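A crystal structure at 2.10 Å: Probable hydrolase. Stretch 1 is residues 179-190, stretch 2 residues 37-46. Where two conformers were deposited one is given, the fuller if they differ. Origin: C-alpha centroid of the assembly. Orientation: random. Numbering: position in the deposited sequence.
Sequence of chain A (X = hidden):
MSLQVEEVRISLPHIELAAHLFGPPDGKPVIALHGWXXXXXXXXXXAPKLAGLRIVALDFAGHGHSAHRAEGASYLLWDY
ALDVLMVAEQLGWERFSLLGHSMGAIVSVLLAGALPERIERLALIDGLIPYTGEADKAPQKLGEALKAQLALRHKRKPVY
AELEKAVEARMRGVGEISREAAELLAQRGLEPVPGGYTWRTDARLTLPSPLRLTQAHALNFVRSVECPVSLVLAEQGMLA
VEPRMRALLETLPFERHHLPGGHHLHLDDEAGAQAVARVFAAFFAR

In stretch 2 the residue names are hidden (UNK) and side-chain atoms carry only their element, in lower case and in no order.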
# COMPACT_ATOMS: atom_id res chain seq x y z
N ARG A 179 -30.81 -22.48 1.19
CA ARG A 179 -31.15 -21.05 1.01
C ARG A 179 -30.72 -20.29 2.27
O ARG A 179 -30.11 -19.26 2.12
CB ARG A 179 -32.65 -20.85 0.74
CG ARG A 179 -33.04 -19.39 0.51
CD ARG A 179 -34.46 -19.16 -0.00
NE ARG A 179 -34.64 -19.63 -1.37
CZ ARG A 179 -34.40 -18.92 -2.46
NH1 ARG A 179 -34.01 -17.67 -2.39
NH2 ARG A 179 -34.58 -19.48 -3.64
N GLU A 180 -30.97 -20.86 3.44
CA GLU A 180 -30.62 -20.24 4.74
C GLU A 180 -29.10 -20.11 4.84
O GLU A 180 -28.66 -19.09 5.30
CB GLU A 180 -31.21 -21.02 5.89
CG GLU A 180 -32.69 -20.79 6.05
CD GLU A 180 -33.29 -21.40 7.30
OE1 GLU A 180 -32.58 -22.08 8.02
OE2 GLU A 180 -34.47 -21.18 7.54
N ALA A 181 -28.34 -21.11 4.44
CA ALA A 181 -26.89 -21.03 4.41
C ALA A 181 -26.42 -19.88 3.54
O ALA A 181 -25.56 -19.08 3.95
CB ALA A 181 -26.29 -22.35 3.90
N ALA A 182 -26.98 -19.77 2.33
CA ALA A 182 -26.60 -18.72 1.40
C ALA A 182 -26.97 -17.34 1.92
O ALA A 182 -26.18 -16.40 1.81
CB ALA A 182 -27.20 -19.01 0.04
N GLU A 183 -28.15 -17.22 2.56
CA GLU A 183 -28.52 -15.99 3.25
C GLU A 183 -27.53 -15.63 4.35
O GLU A 183 -27.16 -14.45 4.49
CB GLU A 183 -29.94 -16.13 3.85
CG GLU A 183 -31.02 -16.23 2.78
CD GLU A 183 -32.45 -16.37 3.31
OE1 GLU A 183 -32.67 -16.44 4.54
OE2 GLU A 183 -33.36 -16.43 2.46
N LEU A 184 -27.17 -16.59 5.20
CA LEU A 184 -26.24 -16.31 6.29
C LEU A 184 -24.89 -15.83 5.76
O LEU A 184 -24.35 -14.82 6.20
CB LEU A 184 -26.11 -17.55 7.17
CG LEU A 184 -27.32 -17.86 8.04
CD1 LEU A 184 -27.26 -19.28 8.59
CD2 LEU A 184 -27.44 -16.86 9.15
N LEU A 185 -24.35 -16.52 4.77
CA LEU A 185 -23.11 -16.07 4.17
C LEU A 185 -23.25 -14.70 3.51
O LEU A 185 -22.30 -13.90 3.55
CB LEU A 185 -22.63 -17.11 3.19
CG LEU A 185 -22.16 -18.42 3.83
CD1 LEU A 185 -22.05 -19.46 2.74
CD2 LEU A 185 -20.83 -18.23 4.54
N ALA A 186 -24.42 -14.40 2.90
CA ALA A 186 -24.65 -13.12 2.23
C ALA A 186 -24.62 -11.94 3.19
O ALA A 186 -24.27 -10.83 2.79
CB ALA A 186 -26.01 -13.12 1.52
N GLN A 187 -24.97 -12.14 4.45
CA GLN A 187 -25.00 -11.06 5.46
C GLN A 187 -23.60 -10.47 5.65
O GLN A 187 -23.52 -9.33 6.00
CB GLN A 187 -25.58 -11.57 6.76
CG GLN A 187 -27.02 -11.99 6.62
CD GLN A 187 -27.77 -11.88 7.92
OE1 GLN A 187 -27.57 -12.66 8.83
NE2 GLN A 187 -28.63 -10.89 8.02
N ARG A 188 -22.56 -11.29 5.52
CA ARG A 188 -21.15 -10.90 5.68
C ARG A 188 -20.41 -10.88 4.34
O ARG A 188 -19.31 -10.41 4.36
CB ARG A 188 -20.50 -11.91 6.63
CG ARG A 188 -19.33 -11.38 7.44
CD ARG A 188 -18.78 -12.35 8.47
NE ARG A 188 -17.56 -11.84 9.04
CZ ARG A 188 -17.47 -11.23 10.21
NH1 ARG A 188 -18.51 -11.11 10.99
NH2 ARG A 188 -16.30 -10.77 10.61
N GLY A 189 -20.99 -11.35 3.25
CA GLY A 189 -20.29 -11.49 1.96
C GLY A 189 -20.71 -10.52 0.88
O GLY A 189 -20.12 -10.53 -0.15
N LEU A 190 -21.70 -9.69 1.12
CA LEU A 190 -22.17 -8.72 0.11
C LEU A 190 -21.68 -7.31 0.42
O LEU A 190 -21.71 -6.86 1.58
CB LEU A 190 -23.70 -8.72 0.07
CG LEU A 190 -24.32 -10.04 -0.41
CD1 LEU A 190 -25.80 -9.92 -0.56
CD2 LEU A 190 -23.69 -10.41 -1.72
N UNK A 37 -14.13 -18.66 -0.58
CA UNK A 37 -15.19 -17.68 -0.96
C UNK A 37 -16.30 -17.61 0.10
O UNK A 37 -17.25 -16.95 -0.16
c UNK A 37 -13.77 -17.01 -3.56
c UNK A 37 -15.77 -17.94 -2.35
c UNK A 37 -15.47 -18.30 -4.81
c UNK A 37 -14.77 -18.13 -3.48
N UNK A 38 -16.16 -18.23 1.26
CA UNK A 38 -17.12 -18.05 2.34
C UNK A 38 -16.60 -16.97 3.29
O UNK A 38 -15.82 -16.12 2.86
c UNK A 38 -17.36 -19.38 3.05
o UNK A 38 -18.04 -21.62 2.50
c UNK A 38 -18.06 -20.41 2.16
o UNK A 38 -18.62 -19.98 1.13
N UNK A 39 -17.02 -17.02 4.55
CA UNK A 39 -16.67 -16.03 5.57
C UNK A 39 -17.04 -16.60 6.92
O UNK A 39 -17.55 -17.73 7.01
c UNK A 39 -17.36 -14.69 5.32
o UNK A 39 -19.50 -15.20 6.17
n UNK A 39 -19.42 -14.36 4.08
c UNK A 39 -18.85 -14.80 5.22
N UNK A 40 -16.85 -15.81 7.96
CA UNK A 40 -17.06 -16.30 9.31
C UNK A 40 -18.50 -16.71 9.59
O UNK A 40 -18.76 -17.42 10.57
c UNK A 40 -16.64 -15.25 10.35
N UNK A 41 -19.46 -16.25 8.82
CA UNK A 41 -20.83 -16.71 9.04
C UNK A 41 -21.00 -18.20 8.74
O UNK A 41 -22.02 -18.78 9.13
c UNK A 41 -24.52 -14.61 9.80
c UNK A 41 -22.02 -14.45 8.58
c UNK A 41 -21.82 -15.92 8.18
s UNK A 41 -22.79 -14.29 10.20
N UNK A 42 -19.97 -18.83 8.24
CA UNK A 42 -19.98 -20.28 7.99
C UNK A 42 -20.20 -20.94 9.37
O UNK A 42 -20.82 -21.91 9.41
o UNK A 42 -18.75 -22.08 7.02
c UNK A 42 -18.73 -20.72 7.32
N UNK A 43 -19.75 -20.32 10.46
CA UNK A 43 -19.85 -20.86 11.83
C UNK A 43 -21.00 -20.24 12.64
O UNK A 43 -21.06 -20.48 13.82
c UNK A 43 -15.53 -21.39 10.26
c UNK A 43 -17.37 -21.41 11.80
c UNK A 43 -16.19 -23.42 11.27
c UNK A 43 -18.49 -20.70 12.52
c UNK A 43 -16.54 -20.73 10.94
c UNK A 43 -17.19 -22.76 11.95
c UNK A 43 -15.36 -22.74 10.42
N UNK A 44 -21.92 -19.54 12.01
CA UNK A 44 -23.02 -18.82 12.70
C UNK A 44 -23.92 -19.79 13.47
O UNK A 44 -24.39 -19.42 14.50
o UNK A 44 -24.35 -18.62 10.70
c UNK A 44 -23.80 -17.92 11.78
N UNK A 45 -24.16 -20.98 12.96
CA UNK A 45 -25.01 -21.98 13.65
C UNK A 45 -24.19 -22.81 14.65
O UNK A 45 -24.68 -23.12 15.70
c UNK A 45 -29.33 -22.77 9.66
n UNK A 45 -30.13 -22.74 10.70
c UNK A 45 -25.66 -22.92 12.65
n UNK A 45 -29.80 -22.50 8.47
c UNK A 45 -26.60 -22.27 11.65
c UNK A 45 -27.46 -23.37 11.08
n UNK A 45 -28.06 -23.06 9.81
N UNK A 46 -23.00 -23.24 14.24
CA UNK A 46 -22.14 -24.15 15.02
C UNK A 46 -21.48 -23.53 16.25
O UNK A 46 -21.65 -24.06 17.30
c UNK A 46 -19.19 -26.26 13.65
c UNK A 46 -20.07 -25.63 14.71
c UNK A 46 -20.79 -26.68 15.51
c UNK A 46 -21.06 -24.68 14.08

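Position 37 carries four carbons, forked at the second, and reaches nothing on the helix 179-189: it is Leu-37. Position 38 has two carbons, the second bearing two oxygens, one of them 3.8 Å from CD1 of Leu-185; this is a carboxylate, so Asp-38. Both its oxygens are hydrogen-bonded elsewhere in the structure, so the leucine merely packs beside a satisfied acid.

Position 39 has two carbons, the second carrying one oxygen and one nitrogen. The nitrogen sits 3.0 Å from O of Leu-185, as a donor should, and the residue is Asn-39. With ND2 giving to that carbonyl at a nearly straight 165°, OD1 of Asn-39 is free to accept from N of position 41 at 2.9 Å. One amide thus binds the helix and braces its own turn. Gly-189 helps to make this possible: a CB there would lie 3.2 Å from ND2 of Asn-39, a tight fit, and would clash with O of Leu-185.

Position 40 has a single carbon, 3.8 Å from NE of Arg-188 and over one face of that guanidinium; it is Ala-40. Position 41 is an unbranched chain of two carbons, a sulfur and a last carbon; its second carbon lies 3.4 Å from O of Leu-184 and its last carbon 3.7 Å from CD2 of Leu-184: Met-41. All three chi angles are m, and the chain curls against the helix.

Position 42 has one carbon, 4.3 Å from CD2 of Leu-185, then one oxygen, and is Ser-42. Position 43 has one carbon and a six-carbon ring, out of the helix's reach: Phe-43. Position 44 is again one carbon and one oxygen, the oxygen 3.7 Å from CD1 of Leu-184: Ser-44, and OG of Ser-44 gives to O of Met-41 at 2.8 Å.

Position 45 runs through three carbons and a nitrogen to a carbon with two more nitrogens, one of them 2.8 Å from OE1 of Glu-180, so it is Arg-45. That nitrogen, NH2, forms a salt bridge with the glutamate, met near the guanidinium plane, while CD1 of Leu-184 covers one face. Position 46, four carbons forked at the second, touches nothing here and is Leu-46.

The rule is apolar packing between two polar fastenings. Met-41, facing the helix, covers Leu-184 and touches Arg-188, with the salt bridge toward the helix start and the Asn-39 bond near its end. That amide takes a carbonyl where the helix is finishing, and Leu-184 serves twice, packing on methionine and roofing the arginine.

Stretch 2 (37-46) LDNAMSFSRL
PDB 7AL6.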